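Local coordinates for Sts-2 protein (Mus musculus, PDB 3D4I) that dephosphorylates substrates through its 2H-phosphatase domain, an acid-dependent activity, interferes with CBL-mediated down-regulation of receptor tyrosine kinases and promotes surface accumulation of activated T-cell receptors, at the interface of chains A and B. Sequence-based numbering; all coordinates share one arbitrary frame. Chains: chain A/B, Sts-2 protein.

Contact 1: the interface of chains A and B. Residues chain A 42, 45, 69; chain B 77-78, 81, 84, 258.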
ATOM      1  N   ARG A  42      -7.285 -12.800  10.809  1.00 20.65           N
ATOM      2  CA  ARG A  42      -6.859 -11.411  10.613  1.00 20.97           C
ATOM      3  C   ARG A  42      -7.692 -10.495  11.480  1.00 20.75           C
ATOM      4  O   ARG A  42      -8.853 -10.263  11.173  1.00 20.81           O
ATOM      5  CB  ARG A  42      -7.008 -10.951   9.150  1.00 20.65           C
ATOM      6  CG  ARG A  42      -6.320 -11.759   8.081  1.00 21.56           C
ATOM      7  CD  ARG A  42      -6.868 -11.383   6.663  1.00 21.51           C
ATOM      8  NE  ARG A  42      -6.350 -10.108   6.149  1.00 24.37           N
ATOM      9  CZ  ARG A  42      -6.826  -9.466   5.083  1.00 23.37           C
ATOM     10  NH1 ARG A  42      -7.857  -9.947   4.399  1.00 26.22           N
ATOM     11  NH2 ARG A  42      -6.295  -8.331   4.698  1.00 22.44           N
ATOM     12  N   LEU A  45      -7.013  -5.544   8.641  1.00 15.17           N
ATOM     13  CA  LEU A  45      -6.786  -5.892   7.251  1.00 14.37           C
ATOM     14  C   LEU A  45      -5.319  -5.816   6.877  1.00 14.51           C
ATOM     15  O   LEU A  45      -4.936  -6.325   5.826  1.00 14.74           O
ATOM     16  CB  LEU A  45      -7.618  -5.032   6.290  1.00 14.92           C
ATOM     17  CG  LEU A  45      -9.137  -5.027   6.511  1.00 15.00           C
ATOM     18  CD1 LEU A  45      -9.780  -4.236   5.404  1.00 14.93           C
ATOM     19  CD2 LEU A  45      -9.695  -6.470   6.489  1.00 13.34           C
ATOM     20  N   SER A  69      -0.017  -6.471   4.832  1.00 12.53           N
ATOM     21  CA  SER A  69      -0.679  -6.179   3.555  1.00 12.75           C
ATOM     22  C   SER A  69      -0.048  -4.957   2.856  1.00 12.89           C
ATOM     23  O   SER A  69       0.136  -4.945   1.636  1.00 12.17           O
ATOM     24  CB  SER A  69      -2.167  -5.924   3.806  1.00 12.53           C
ATOM     25  OG  SER A  69      -2.752  -7.113   4.349  1.00 16.38           O
TER
ATOM     26  N   LEU B  77      -7.672  -3.345  -0.977  1.00 15.43           N
ATOM     27  CA  LEU B  77      -7.652  -4.162   0.258  1.00 16.58           C
ATOM     28  C   LEU B  77      -9.033  -4.265   0.908  1.00 16.14           C
ATOM     29  O   LEU B  77      -9.459  -5.352   1.324  1.00 16.58           O
ATOM     30  CB  LEU B  77      -6.634  -3.612   1.272  1.00 15.96           C
ATOM     31  CG  LEU B  77      -6.256  -4.520   2.461  1.00 17.31           C
ATOM     32  CD1 LEU B  77      -5.538  -5.804   1.971  1.00 17.17           C
ATOM     33  CD2 LEU B  77      -5.370  -3.776   3.442  1.00 16.84           C
ATOM     34  N   ALA B  78      -9.738  -3.140   0.989  1.00 16.09           N
ATOM     35  CA  ALA B  78     -11.115  -3.135   1.492  1.00 16.56           C
ATOM     36  C   ALA B  78     -12.083  -3.964   0.631  1.00 16.99           C
ATOM     37  O   ALA B  78     -12.923  -4.692   1.183  1.00 16.69           O
ATOM     38  CB  ALA B  78     -11.630  -1.700   1.689  1.00 15.39           C
ATOM     39  N   ALA B  81     -11.377  -7.630   1.253  1.00 17.06           N
ATOM     40  CA  ALA B  81     -11.964  -8.000   2.542  1.00 17.89           C
ATOM     41  C   ALA B  81     -13.477  -8.182   2.432  1.00 18.54           C
ATOM     42  O   ALA B  81     -14.039  -9.131   3.014  1.00 18.67           O
ATOM     43  CB  ALA B  81     -11.641  -6.953   3.586  1.00 17.38           C
ATOM     44  N   ASP B  84     -14.064 -11.486   0.802  1.00 23.76           N
ATOM     45  CA  ASP B  84     -13.782 -12.552   1.767  1.00 24.38           C
ATOM     46  C   ASP B  84     -14.884 -12.695   2.816  1.00 24.96           C
ATOM     47  O   ASP B  84     -15.123 -13.802   3.313  1.00 25.02           O
ATOM     48  CB  ASP B  84     -12.431 -12.332   2.460  1.00 24.56           C
ATOM     49  CG  ASP B  84     -11.223 -12.565   1.530  1.00 26.02           C
ATOM     50  OD1 ASP B  84     -11.393 -12.960   0.362  1.00 28.59           O
ATOM     51  OD2 ASP B  84     -10.080 -12.352   1.968  1.00 27.04           O
ATOM     52  N   LEU B 258      -8.243  -1.045   9.156  1.00 19.73           N
ATOM     53  CA  LEU B 258      -6.962  -1.105   8.458  1.00 19.85           C
ATOM     54  C   LEU B 258      -6.017  -0.121   9.120  1.00 20.21           C
ATOM     55  O   LEU B 258      -6.307   1.079   9.182  1.00 21.23           O
ATOM     56  CB  LEU B 258      -7.127  -0.753   6.975  1.00 20.40           C
ATOM     57  CG  LEU B 258      -5.828  -0.450   6.218  1.00 19.94           C
ATOM     58  CD1 LEU B 258      -4.935  -1.687   6.179  1.00 18.89           C
ATOM     59  CD2 LEU B 258      -6.063   0.120   4.826  1.00 21.28           C
TER
HETATM   60  O   HOH W   1      -8.123  -7.739   2.395  1.00 21.87           O
HETATM   61  O   HOH W   2      -9.522 -12.473   4.548  1.00 30.01           O

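Contact 2: the interface of chains A and B. Residues chain A 264, 266, 271; chain B 227, 230-232.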
ATOM      1  N   SER A 264      -4.455   5.206  10.563  1.00 21.63           N
ATOM      2  CA  SER A 264      -4.716   4.923  11.975  1.00 24.61           C
ATOM      3  C   SER A 264      -5.755   3.833  12.144  1.00 25.46           C
ATOM      4  O   SER A 264      -6.630   3.665  11.284  1.00 25.22           O
ATOM      5  CB  SER A 264      -5.253   6.163  12.672  1.00 25.30           C
ATOM      6  OG  SER A 264      -6.641   6.282  12.341  1.00 30.36           O
ATOM      7  N   PHE A 266      -9.186   2.445  13.629  1.00 27.96           N
ATOM      8  CA  PHE A 266     -10.467   3.178  13.685  1.00 28.76           C
ATOM      9  C   PHE A 266     -11.708   2.315  13.939  1.00 29.98           C
ATOM     10  O   PHE A 266     -11.972   1.342  13.228  1.00 30.51           O
ATOM     11  CB  PHE A 266     -10.676   3.942  12.374  1.00 28.23           C
ATOM     12  CG  PHE A 266     -12.004   4.636  12.263  1.00 26.34           C
ATOM     13  CD1 PHE A 266     -12.259   5.798  12.982  1.00 25.86           C
ATOM     14  CD2 PHE A 266     -12.987   4.152  11.407  1.00 25.13           C
ATOM     15  CE1 PHE A 266     -13.484   6.459  12.859  1.00 25.32           C
ATOM     16  CE2 PHE A 266     -14.207   4.805  11.278  1.00 25.39           C
ATOM     17  CZ  PHE A 266     -14.457   5.957  12.006  1.00 25.95           C
ATOM     18  N   TRP A 271     -15.303   5.428  18.639  1.00 40.58           N
ATOM     19  CA  TRP A 271     -14.860   6.812  18.420  1.00 41.25           C
ATOM     20  C   TRP A 271     -15.893   7.828  18.928  1.00 41.35           C
ATOM     21  O   TRP A 271     -15.545   8.814  19.582  1.00 41.44           O
ATOM     22  CB  TRP A 271     -14.633   6.978  16.908  1.00 41.68           C
ATOM     23  CG  TRP A 271     -13.889   8.189  16.386  1.00 42.70           C
ATOM     24  CD1 TRP A 271     -14.421   9.412  16.094  1.00 42.81           C
ATOM     25  CD2 TRP A 271     -12.508   8.247  15.970  1.00 43.28           C
ATOM     26  NE1 TRP A 271     -13.457  10.247  15.582  1.00 43.01           N
ATOM     27  CE2 TRP A 271     -12.273   9.558  15.490  1.00 43.92           C
ATOM     28  CE3 TRP A 271     -11.441   7.330  15.989  1.00 43.69           C
ATOM     29  CZ2 TRP A 271     -11.012   9.975  15.026  1.00 43.44           C
ATOM     30  CZ3 TRP A 271     -10.184   7.746  15.524  1.00 42.58           C
ATOM     31  CH2 TRP A 271      -9.983   9.059  15.059  1.00 42.70           C
TER
ATOM     32  N   LEU B 227     -15.362  15.313  15.566  1.00 30.78           N
ATOM     33  CA  LEU B 227     -15.486  13.861  15.431  1.00 31.10           C
ATOM     34  C   LEU B 227     -14.979  13.342  14.092  1.00 30.77           C
ATOM     35  O   LEU B 227     -14.397  12.265  14.000  1.00 31.00           O
ATOM     36  CB  LEU B 227     -16.945  13.427  15.638  1.00 31.63           C
ATOM     37  CG  LEU B 227     -17.360  12.918  17.030  1.00 33.44           C
ATOM     38  CD1 LEU B 227     -16.552  11.664  17.416  1.00 32.55           C
ATOM     39  CD2 LEU B 227     -17.248  13.970  18.115  1.00 35.54           C
ATOM     40  N   LYS B 230     -10.437  13.311  12.173  1.00 30.32           N
ATOM     41  CA  LYS B 230      -9.406  12.249  12.073  1.00 30.61           C
ATOM     42  C   LYS B 230      -9.925  10.841  11.694  1.00 29.55           C
ATOM     43  O   LYS B 230      -9.387   9.816  12.168  1.00 29.93           O
ATOM     44  CB  LYS B 230      -8.630  12.108  13.400  1.00 31.68           C
ATOM     45  CG  LYS B 230      -8.055  13.367  14.004  1.00 33.48           C
ATOM     46  CD  LYS B 230      -7.994  13.250  15.539  1.00 37.67           C
ATOM     47  CE  LYS B 230      -9.400  13.335  16.165  1.00 38.64           C
ATOM     48  NZ  LYS B 230      -9.389  13.824  17.587  1.00 40.11           N
ATOM     49  N   ILE B 231     -10.966  10.767  10.870  1.00 26.63           N
ATOM     50  CA  ILE B 231     -11.365   9.489  10.304  1.00 24.56           C
ATOM     51  C   ILE B 231     -10.307   9.098   9.249  1.00 22.53           C
ATOM     52  O   ILE B 231      -9.980   9.900   8.382  1.00 22.54           O
ATOM     53  CB  ILE B 231     -12.794   9.542   9.704  1.00 24.75           C
ATOM     54  CG1 ILE B 231     -13.807   9.915  10.802  1.00 24.39           C
ATOM     55  CG2 ILE B 231     -13.174   8.189   9.069  1.00 25.11           C
ATOM     56  CD1 ILE B 231     -15.209  10.115  10.317  1.00 25.78           C
ATOM     57  N   PRO B 232      -9.739   7.885   9.353  1.00 20.71           N
ATOM     58  CA  PRO B 232      -8.678   7.466   8.414  1.00 19.42           C
ATOM     59  C   PRO B 232      -9.232   7.082   7.038  1.00 18.18           C
ATOM     60  O   PRO B 232     -10.433   6.884   6.879  1.00 16.61           O
ATOM     61  CB  PRO B 232      -8.089   6.221   9.101  1.00 19.23           C
ATOM     62  CG  PRO B 232      -9.261   5.618   9.790  1.00 20.85           C
ATOM     63  CD  PRO B 232     -10.037   6.827  10.339  1.00 20.71           C
TER

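Contact 1: the interface of chains A and B
Helix 69-85 of chain B presents one flank, with B:Leu77, B:Ala81 and B:Asp84, to the loop of chain A that carries A:Arg42 and A:Leu45, in a dimer contact of the histidine phosphatase domain. A:Leu45 is the apolar centre: both its methyls rest on the methyl of B:Ala81, CD2 coming to 3.5 Å from CB, while its own CB meets CD2 of B:Leu77. With CG of B:Leu77 anti to the backbone N (chi1 -166°), the isobutyl group points out of its helix into chain A, where CD1 lies 3.8 Å from CB of A:Ser69 and similarly near NH2 of A:Arg42. The backbone oxygen of A:Leu45 is gripped twice within its own chain. OG of A:Ser69 donates to O of A:Leu45 at 2.8 Å in the carbonyl plane, and NH2 of A:Arg42 donates to the same O at 2.7 Å, tilted 21° off that plane. These bonds tie the loop to the start of helix 69-85 of chain A and steady the guanidinium, one face of which is covered near its rim by CD2 of A:Leu45. Two waters at the guanidinium edge extend its reach. Water 1 is shared by NH1 and NH2 and passes to the backbone O of B:Leu77 at 2.9 Å; water 2 joins NH1 to the carboxylate OD2 of B:Asp84. NH1 of A:Arg42 and OD2 of B:Asp84 stay 4.1 Å apart, and the guanidinium and carboxylate planes are turned 71° from each other; the opposite charges may still attract. B:Leu258, in a loop of chain B, borders the patch beside A:Leu45, and both chains contribute helix 69-85, chain A through its first residue and chain B through its later turns.

Contact 2: the interface of chains A and B
This is a tail-on-body interface, in which the C-terminal segment of chain A reaches over to chain B and lays two aromatic side chains on residues 227-232, helping to fasten the dimer. A:Trp271, in the short helix 268-271, makes the polar link: its indole NE1 donates to the backbone O of B:Leu227 at 2.7 Å, on a lone pair in the carbonyl plane. The oxygen lies 23° out of the indole plane and the angle at the hydrogen is 142°, leaving the bond somewhat bent. CD1 of A:Trp271, in the five-membered ring, also lies 3.4 Å from CD1 of B:Leu227. Along the six-membered ring, B:Lys230 comes edge-on: its CB lies in the indole plane, 3.6 Å from CZ2 of A:Trp271, the two side chains crossing at about a right angle with the contact at the rim. CE1 of A:Phe266 covers one face of the indole near its rim, so the two aromatic groups support each other within the tail. The phenyl side chain, CG anti to the backbone N (chi1 175°), and that of B:Pro232 cross at about a right angle, the proline CD lying over CG of A:Phe266 on the same face that receives CG2 of B:Ile231 toward the rim. At the other end of the patch, the hydroxyl OG of A:Ser264 lies 3.5 Å from CB of B:Pro232, while CG of that proline packs 3.4 Å from CB of A:Phe266.

Contact 1 and contact 2 belong to one two-fold interface, the centres of their C-alpha atoms about 17 Å apart. They share no residue, but B:Leu258 of contact 1 stands early in the C-terminal segment whose chain A copy supplies A:Ser264, A:Phe266 and A:Trp271 to contact 2. Contact 1 joins a loop to a helix with the help of water, whereas contact 2 is a reaching tail with a direct hydrogen bond. Symmetry repeats both with the chains exchanged, so each subunit both gives and receives a tail, consistent with the homodimer or homo-oligomer reported for this protein.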